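Local atomic coordinates of rhamnosidase B (Bacillus sp., PDB entry 2OKX), a protein that probably hydrolyses the glycosidic bonds of terminal alpha-L-rhamnose residues, as a family 78 glycoside hydrolase. Residues K215-N227 and D309-E321. Sequence-based numbering, arbitrary orientation.
Sequences KAPKYAAALDLRN and DHGGSSHFAIDSE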
ATOM      1  N   LYS A 215      -2.022  10.145 -28.632  1.00 22.16           N
ATOM      2  CA  LYS A 215      -2.191  11.561 -28.330  1.00 23.89           C
ATOM      3  C   LYS A 215      -2.999  11.721 -27.051  1.00 22.75           C
ATOM      4  O   LYS A 215      -3.995  11.027 -26.854  1.00 22.88           O
ATOM      5  CB  LYS A 215      -2.930  12.283 -29.458  1.00 25.13           C
ATOM      6  CG  LYS A 215      -2.148  12.430 -30.750  1.00 26.97           C
ATOM      7  CD  LYS A 215      -2.993  13.163 -31.786  1.00 28.56           C
ATOM      8  CE  LYS A 215      -2.220  13.385 -33.078  1.00 32.31           C
ATOM      9  NZ  LYS A 215      -3.078  13.992 -34.136  1.00 34.53           N
ATOM     10  N   ALA A 216      -2.555  12.632 -26.192  1.00 23.16           N
ATOM     11  CA  ALA A 216      -3.239  12.930 -24.940  1.00 23.39           C
ATOM     12  C   ALA A 216      -4.231  14.048 -25.243  1.00 25.83           C
ATOM     13  O   ALA A 216      -4.163  14.675 -26.301  1.00 24.76           O
ATOM     14  CB  ALA A 216      -2.239  13.401 -23.897  1.00 22.52           C
ATOM     15  N   PRO A 217      -5.169  14.310 -24.323  1.00 25.23           N
ATOM     16  CA  PRO A 217      -6.151  15.378 -24.554  1.00 24.90           C
ATOM     17  C   PRO A 217      -5.448  16.734 -24.594  1.00 26.03           C
ATOM     18  O   PRO A 217      -4.411  16.915 -23.952  1.00 26.56           O
ATOM     19  CB  PRO A 217      -7.082  15.262 -23.346  1.00 25.34           C
ATOM     20  CG  PRO A 217      -6.937  13.813 -22.919  1.00 24.49           C
ATOM     21  CD  PRO A 217      -5.456  13.593 -23.069  1.00 22.42           C
ATOM     22  N   LYS A 218      -6.012  17.685 -25.336  1.00 27.71           N
ATOM     23  CA  LYS A 218      -5.426  19.021 -25.435  1.00 27.89           C
ATOM     24  C   LYS A 218      -5.189  19.575 -24.033  1.00 27.52           C
ATOM     25  O   LYS A 218      -4.164  20.200 -23.759  1.00 27.37           O
ATOM     26  CB  LYS A 218      -6.372  19.971 -26.185  1.00 31.85           C
ATOM     27  CG  LYS A 218      -6.854  19.495 -27.557  1.00 36.03           C
ATOM     28  CD  LYS A 218      -5.731  19.446 -28.585  1.00 38.88           C
ATOM     29  CE  LYS A 218      -6.284  19.291 -29.998  1.00 39.63           C
ATOM     30  NZ  LYS A 218      -7.133  18.072 -30.162  1.00 41.50           N
ATOM     31  N   TYR A 219      -6.152  19.332 -23.147  1.00 25.46           N
ATOM     32  CA  TYR A 219      -6.088  19.803 -21.768  1.00 24.81           C
ATOM     33  C   TYR A 219      -6.307  18.633 -20.800  1.00 22.97           C
ATOM     34  O   TYR A 219      -7.278  17.899 -20.926  1.00 23.80           O
ATOM     35  CB  TYR A 219      -7.172  20.875 -21.544  1.00 23.44           C
ATOM     36  CG  TYR A 219      -7.294  21.366 -20.118  1.00 23.25           C
ATOM     37  CD1 TYR A 219      -6.322  22.196 -19.556  1.00 23.16           C
ATOM     38  CD2 TYR A 219      -8.364  20.972 -19.316  1.00 22.21           C
ATOM     39  CE1 TYR A 219      -6.411  22.614 -18.232  1.00 23.78           C
ATOM     40  CE2 TYR A 219      -8.461  21.384 -17.991  1.00 21.65           C
ATOM     41  CZ  TYR A 219      -7.481  22.201 -17.457  1.00 22.47           C
ATOM     42  OH  TYR A 219      -7.556  22.586 -16.143  1.00 22.17           O
ATOM     43  N   ALA A 220      -5.390  18.457 -19.853  1.00 23.83           N
ATOM     44  CA  ALA A 220      -5.503  17.395 -18.848  1.00 22.11           C
ATOM     45  C   ALA A 220      -4.880  17.920 -17.566  1.00 22.39           C
ATOM     46  O   ALA A 220      -3.708  18.292 -17.545  1.00 23.28           O
ATOM     47  CB  ALA A 220      -4.778  16.132 -19.313  1.00 21.12           C
ATOM     48  N   ALA A 221      -5.660  17.953 -16.493  1.00 21.21           N
ATOM     49  CA  ALA A 221      -5.156  18.477 -15.238  1.00 21.27           C
ATOM     50  C   ALA A 221      -5.485  17.603 -14.040  1.00 21.11           C
ATOM     51  O   ALA A 221      -6.516  16.930 -14.005  1.00 20.68           O
ATOM     52  CB  ALA A 221      -5.706  19.891 -15.015  1.00 21.72           C
ATOM     53  N   ALA A 222      -4.583  17.624 -13.064  1.00 20.14           N
ATOM     54  CA  ALA A 222      -4.752  16.871 -11.833  1.00 22.84           C
ATOM     55  C   ALA A 222      -4.975  17.913 -10.741  1.00 23.82           C
ATOM     56  O   ALA A 222      -4.152  18.819 -10.552  1.00 25.01           O
ATOM     57  CB  ALA A 222      -3.500  16.037 -11.544  1.00 18.73           C
ATOM     58  N   LEU A 223      -6.093  17.788 -10.033  1.00 23.46           N
ATOM     59  CA  LEU A 223      -6.446  18.730  -8.978  1.00 23.96           C
ATOM     60  C   LEU A 223      -6.556  18.079  -7.611  1.00 23.38           C
ATOM     61  O   LEU A 223      -7.137  17.006  -7.476  1.00 23.14           O
ATOM     62  CB  LEU A 223      -7.794  19.394  -9.287  1.00 23.98           C
ATOM     63  CG  LEU A 223      -8.384  19.369 -10.700  1.00 26.56           C
ATOM     64  CD1 LEU A 223      -9.740  20.071 -10.675  1.00 24.55           C
ATOM     65  CD2 LEU A 223      -7.455  20.042 -11.686  1.00 25.45           C
ATOM     66  N   ASP A 224      -5.998  18.730  -6.596  1.00 23.15           N
ATOM     67  CA  ASP A 224      -6.100  18.214  -5.240  1.00 24.22           C
ATOM     68  C   ASP A 224      -7.255  18.988  -4.607  1.00 24.51           C
ATOM     69  O   ASP A 224      -7.056  19.984  -3.905  1.00 24.69           O
ATOM     70  CB  ASP A 224      -4.804  18.447  -4.469  1.00 24.44           C
ATOM     71  CG  ASP A 224      -4.788  17.730  -3.133  1.00 24.47           C
ATOM     72  OD1 ASP A 224      -3.684  17.491  -2.599  1.00 26.18           O
ATOM     73  OD2 ASP A 224      -5.878  17.411  -2.614  1.00 23.53           O
ATOM     74  N   LEU A 225      -8.467  18.530  -4.894  1.00 23.62           N
ATOM     75  CA  LEU A 225      -9.677  19.162  -4.388  1.00 23.95           C
ATOM     76  C   LEU A 225      -9.798  19.082  -2.872  1.00 24.39           C
ATOM     77  O   LEU A 225     -10.375  19.969  -2.247  1.00 23.34           O
ATOM     78  CB  LEU A 225     -10.904  18.530  -5.050  1.00 23.45           C
ATOM     79  CG  LEU A 225     -11.027  18.756  -6.559  1.00 24.45           C
ATOM     80  CD1 LEU A 225     -12.230  17.995  -7.107  1.00 23.10           C
ATOM     81  CD2 LEU A 225     -11.158  20.246  -6.843  1.00 27.14           C
ATOM     82  N   ARG A 226      -9.254  18.022  -2.282  1.00 23.49           N
ATOM     83  CA  ARG A 226      -9.309  17.847  -0.833  1.00 23.65           C
ATOM     84  C   ARG A 226      -8.614  19.007  -0.118  1.00 24.59           C
ATOM     85  O   ARG A 226      -9.199  19.648   0.757  1.00 24.71           O
ATOM     86  CB  ARG A 226      -8.646  16.519  -0.438  1.00 22.94           C
ATOM     87  CG  ARG A 226      -8.480  16.295   1.068  1.00 23.25           C
ATOM     88  CD  ARG A 226      -7.607  15.067   1.316  1.00 22.69           C
ATOM     89  NE  ARG A 226      -7.159  14.938   2.701  1.00 21.55           N
ATOM     90  CZ  ARG A 226      -7.881  14.410   3.685  1.00 21.13           C
ATOM     91  NH1 ARG A 226      -7.378  14.339   4.913  1.00 21.29           N
ATOM     92  NH2 ARG A 226      -9.099  13.949   3.447  1.00 21.16           N
ATOM     93  N   ASN A 227      -7.368  19.280  -0.493  1.00 23.59           N
ATOM     94  CA  ASN A 227      -6.618  20.357   0.137  1.00 24.53           C
ATOM     95  C   ASN A 227      -7.088  21.745  -0.323  1.00 24.65           C
ATOM     96  O   ASN A 227      -6.889  22.735   0.381  1.00 25.87           O
ATOM     97  CB  ASN A 227      -5.111  20.190  -0.125  1.00 24.27           C
ATOM     98  CG  ASN A 227      -4.517  18.965   0.572  1.00 25.74           C
ATOM     99  OD1 ASN A 227      -5.156  18.337   1.425  1.00 25.49           O
ATOM    100  ND2 ASN A 227      -3.281  18.630   0.219  1.00 22.85           N
ATOM    101  N   ASP A 309     -13.879  12.933   0.246  1.00 23.02           N
ATOM    102  CA  ASP A 309     -12.592  12.829  -0.433  1.00 22.50           C
ATOM    103  C   ASP A 309     -11.531  12.428   0.585  1.00 22.77           C
ATOM    104  O   ASP A 309     -11.188  13.209   1.473  1.00 24.99           O
ATOM    105  CB  ASP A 309     -12.225  14.182  -1.062  1.00 22.41           C
ATOM    106  CG  ASP A 309     -11.107  14.074  -2.092  1.00 24.94           C
ATOM    107  OD1 ASP A 309     -10.333  13.098  -2.046  1.00 25.05           O
ATOM    108  OD2 ASP A 309     -10.993  14.979  -2.945  1.00 25.23           O
ATOM    109  N   HIS A 310     -11.007  11.214   0.464  1.00 21.57           N
ATOM    110  CA  HIS A 310      -9.988  10.754   1.401  1.00 21.58           C
ATOM    111  C   HIS A 310      -8.637  11.359   1.030  1.00 21.06           C
ATOM    112  O   HIS A 310      -7.738  11.476   1.864  1.00 21.87           O
ATOM    113  CB  HIS A 310      -9.888   9.226   1.375  1.00 21.37           C
ATOM    114  CG  HIS A 310      -9.517   8.624   2.695  1.00 22.00           C
ATOM    115  ND1 HIS A 310      -8.744   9.284   3.627  1.00 23.68           N
ATOM    116  CD2 HIS A 310      -9.812   7.419   3.238  1.00 20.64           C
ATOM    117  CE1 HIS A 310      -8.581   8.513   4.687  1.00 22.19           C
ATOM    118  NE2 HIS A 310      -9.218   7.376   4.477  1.00 24.12           N
ATOM    119  N   GLY A 311      -8.502  11.745  -0.232  1.00 20.94           N
ATOM    120  CA  GLY A 311      -7.254  12.319  -0.692  1.00 21.55           C
ATOM    121  C   GLY A 311      -6.863  11.728  -2.033  1.00 23.27           C
ATOM    122  O   GLY A 311      -7.436  10.727  -2.474  1.00 22.42           O
ATOM    123  N   GLY A 312      -5.880  12.339  -2.684  1.00 23.13           N
ATOM    124  CA  GLY A 312      -5.467  11.856  -3.989  1.00 24.06           C
ATOM    125  C   GLY A 312      -5.930  12.847  -5.039  1.00 23.92           C
ATOM    126  O   GLY A 312      -6.720  13.742  -4.743  1.00 24.97           O
ATOM    127  N   SER A 313      -5.460  12.684  -6.269  1.00 23.60           N
ATOM    128  CA  SER A 313      -5.818  13.601  -7.341  1.00 24.09           C
ATOM    129  C   SER A 313      -7.171  13.351  -7.997  1.00 23.97           C
ATOM    130  O   SER A 313      -7.598  12.208  -8.160  1.00 23.95           O
ATOM    131  CB  SER A 313      -4.737  13.573  -8.428  1.00 22.18           C
ATOM    132  OG  SER A 313      -3.481  13.960  -7.906  1.00 22.60           O
ATOM    133  N   SER A 314      -7.838  14.446  -8.353  1.00 23.67           N
ATOM    134  CA  SER A 314      -9.112  14.404  -9.066  1.00 23.29           C
ATOM    135  C   SER A 314      -8.681  14.842 -10.465  1.00 23.38           C
ATOM    136  O   SER A 314      -7.781  15.673 -10.599  1.00 24.18           O
ATOM    137  CB  SER A 314     -10.107  15.400  -8.462  1.00 24.82           C
ATOM    138  OG  SER A 314     -10.455  15.022  -7.136  1.00 27.80           O
ATOM    139  N   HIS A 315      -9.297  14.282 -11.500  1.00 22.28           N
ATOM    140  CA  HIS A 315      -8.902  14.594 -12.868  1.00 22.79           C
ATOM    141  C   HIS A 315      -9.947  15.283 -13.727  1.00 22.95           C
ATOM    142  O   HIS A 315     -11.133  14.975 -13.653  1.00 22.44           O
ATOM    143  CB  HIS A 315      -8.429  13.308 -13.545  1.00 23.21           C
ATOM    144  CG  HIS A 315      -7.176  12.753 -12.947  1.00 23.85           C
ATOM    145  ND1 HIS A 315      -5.923  13.095 -13.404  1.00 22.90           N
ATOM    146  CD2 HIS A 315      -6.981  11.957 -11.870  1.00 23.24           C
ATOM    147  CE1 HIS A 315      -5.007  12.536 -12.632  1.00 23.70           C
ATOM    148  NE2 HIS A 315      -5.623  11.842 -11.693  1.00 23.99           N
ATOM    149  N   PHE A 316      -9.476  16.209 -14.560  1.00 23.95           N
ATOM    150  CA  PHE A 316     -10.329  16.981 -15.459  1.00 23.97           C
ATOM    151  C   PHE A 316      -9.605  17.142 -16.795  1.00 24.01           C
ATOM    152  O   PHE A 316      -8.441  17.543 -16.827  1.00 24.69           O
ATOM    153  CB  PHE A 316     -10.584  18.365 -14.855  1.00 26.10           C
ATOM    154  CG  PHE A 316     -11.548  19.210 -15.642  1.00 26.47           C
ATOM    155  CD1 PHE A 316     -11.436  20.597 -15.637  1.00 27.78           C
ATOM    156  CD2 PHE A 316     -12.587  18.625 -16.359  1.00 25.25           C
ATOM    157  CE1 PHE A 316     -12.350  21.390 -16.333  1.00 26.69           C
ATOM    158  CE2 PHE A 316     -13.503  19.408 -17.058  1.00 27.44           C
ATOM    159  CZ  PHE A 316     -13.383  20.793 -17.042  1.00 27.28           C
ATOM    160  N   ALA A 317     -10.282  16.830 -17.894  1.00 23.38           N
ATOM    161  CA  ALA A 317      -9.665  16.959 -19.209  1.00 22.90           C
ATOM    162  C   ALA A 317     -10.648  17.513 -20.227  1.00 23.42           C
ATOM    163  O   ALA A 317     -11.859  17.378 -20.073  1.00 24.35           O
ATOM    164  CB  ALA A 317      -9.136  15.605 -19.686  1.00 23.94           C
ATOM    165  N   ILE A 318     -10.113  18.135 -21.272  1.00 23.25           N
ATOM    166  CA  ILE A 318     -10.936  18.704 -22.326  1.00 23.43           C
ATOM    167  C   ILE A 318     -10.226  18.546 -23.664  1.00 23.72           C
ATOM    168  O   ILE A 318      -9.010  18.710 -23.751  1.00 24.34           O
ATOM    169  CB  ILE A 318     -11.184  20.212 -22.103  1.00 23.30           C
ATOM    170  CG1 ILE A 318     -11.811  20.450 -20.727  1.00 24.74           C
ATOM    171  CG2 ILE A 318     -12.103  20.746 -23.194  1.00 22.83           C
ATOM    172  CD1 ILE A 318     -11.992  21.922 -20.383  1.00 26.00           C
ATOM    173  N   ASP A 319     -10.985  18.222 -24.701  1.00 24.41           N
ATOM    174  CA  ASP A 319     -10.411  18.079 -26.033  1.00 28.66           C
ATOM    175  C   ASP A 319     -11.422  18.525 -27.080  1.00 29.74           C
ATOM    176  O   ASP A 319     -12.631  18.429 -26.871  1.00 28.54           O
ATOM    177  CB  ASP A 319      -9.992  16.631 -26.295  1.00 29.14           C
ATOM    178  CG  ASP A 319      -9.159  16.487 -27.554  1.00 30.08           C
ATOM    179  OD1 ASP A 319      -9.721  16.118 -28.607  1.00 31.40           O
ATOM    180  OD2 ASP A 319      -7.941  16.756 -27.490  1.00 29.99           O
ATOM    181  N   SER A 320     -10.918  19.019 -28.206  1.00 33.37           N
ATOM    182  CA  SER A 320     -11.776  19.489 -29.288  1.00 35.78           C
ATOM    183  C   SER A 320     -10.982  19.721 -30.567  1.00 37.82           C
ATOM    184  O   SER A 320      -9.777  19.969 -30.524  1.00 36.82           O
ATOM    185  CB  SER A 320     -12.459  20.798 -28.887  1.00 36.75           C
ATOM    186  OG  SER A 320     -13.251  21.299 -29.950  1.00 36.75           O
ATOM    187  N   GLU A 321     -11.662  19.632 -31.705  1.00 40.23           N
ATOM    188  CA  GLU A 321     -11.017  19.866 -32.987  1.00 43.51           C
ATOM    189  C   GLU A 321     -10.960  21.375 -33.212  1.00 43.55           C
ATOM    190  O   GLU A 321     -10.336  21.855 -34.160  1.00 44.98           O
ATOM    191  CB  GLU A 321     -11.801  19.190 -34.114  1.00 46.37           C
ATOM    192  CG  GLU A 321     -11.810  17.668 -34.037  1.00 49.72           C
ATOM    193  CD  GLU A 321     -12.558  17.021 -35.196  1.00 52.76           C
ATOM    194  OE1 GLU A 321     -12.592  15.773 -35.262  1.00 54.11           O
ATOM    195  OE2 GLU A 321     -13.114  17.759 -36.039  1.00 54.08           O
TER
HETATM  196  O   HOH W   1      -5.865  15.387 -28.435  1.00 32.01           O
HETATM  197  O   HOH W   2      -5.526  14.995  -1.523  1.00 24.42           O
HETATM  198  O   HOH W   3      -9.065  15.499  -4.881  1.00 26.34           O
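With CG anti to the backbone N in both Tyr219 (chi1 175°) and Phe316 (chi1 -175°), the two rings meet on one face of the sheet, where Tyr219 turns its edge toward the face of Phe316 in an offset edge-to-face pair, CE2 3.9 Å from CD1 of Phe316. Ile318, branched at CB, sets CG1 and CD1 against Tyr219 CD2 and also packs on Phe324 and Leu326, while Tyr219 OH is hydrogen-bonded to Tyr392 OH. Beneath them strands 219-223 and 314-320 run antiparallel, Tyr219 with Ile318, Ala221 with Phe316 and Leu223 with Ser314 forming hydrogen-bonded pairs. They are neighbours in a five-stranded antiparallel sheet within the D2 family region. Ala220 and Ala317, a non-hydrogen-bonded pair on the other face, have CA atoms 4.2 Å apart, and their small methyls suit such close strands. At one end Asp319 OD2 uses its anti lone pair for Lys218 N and is met on the syn side, out of the carboxylate plane, by Lys218 NZ in a salt bridge of 3.1 Å; the Lys218 chain bends at chi2 and chi4. At the other end Asp224 is the N-cap of helix 225-229, OD2 accepting from Asn227 N while OD1 forms a salt bridge with Arg20. Arg226, extended from CG to NE, reaches Asp309 O with NH2, 3.0 Å away in the guanidinium plane, and its NH1 hydrogen-bonds to Asn238 O. Gly311 CA lies 3.4 Å from Arg226 CD; its backbone angles already demand glycine, and a CB would also crowd CD.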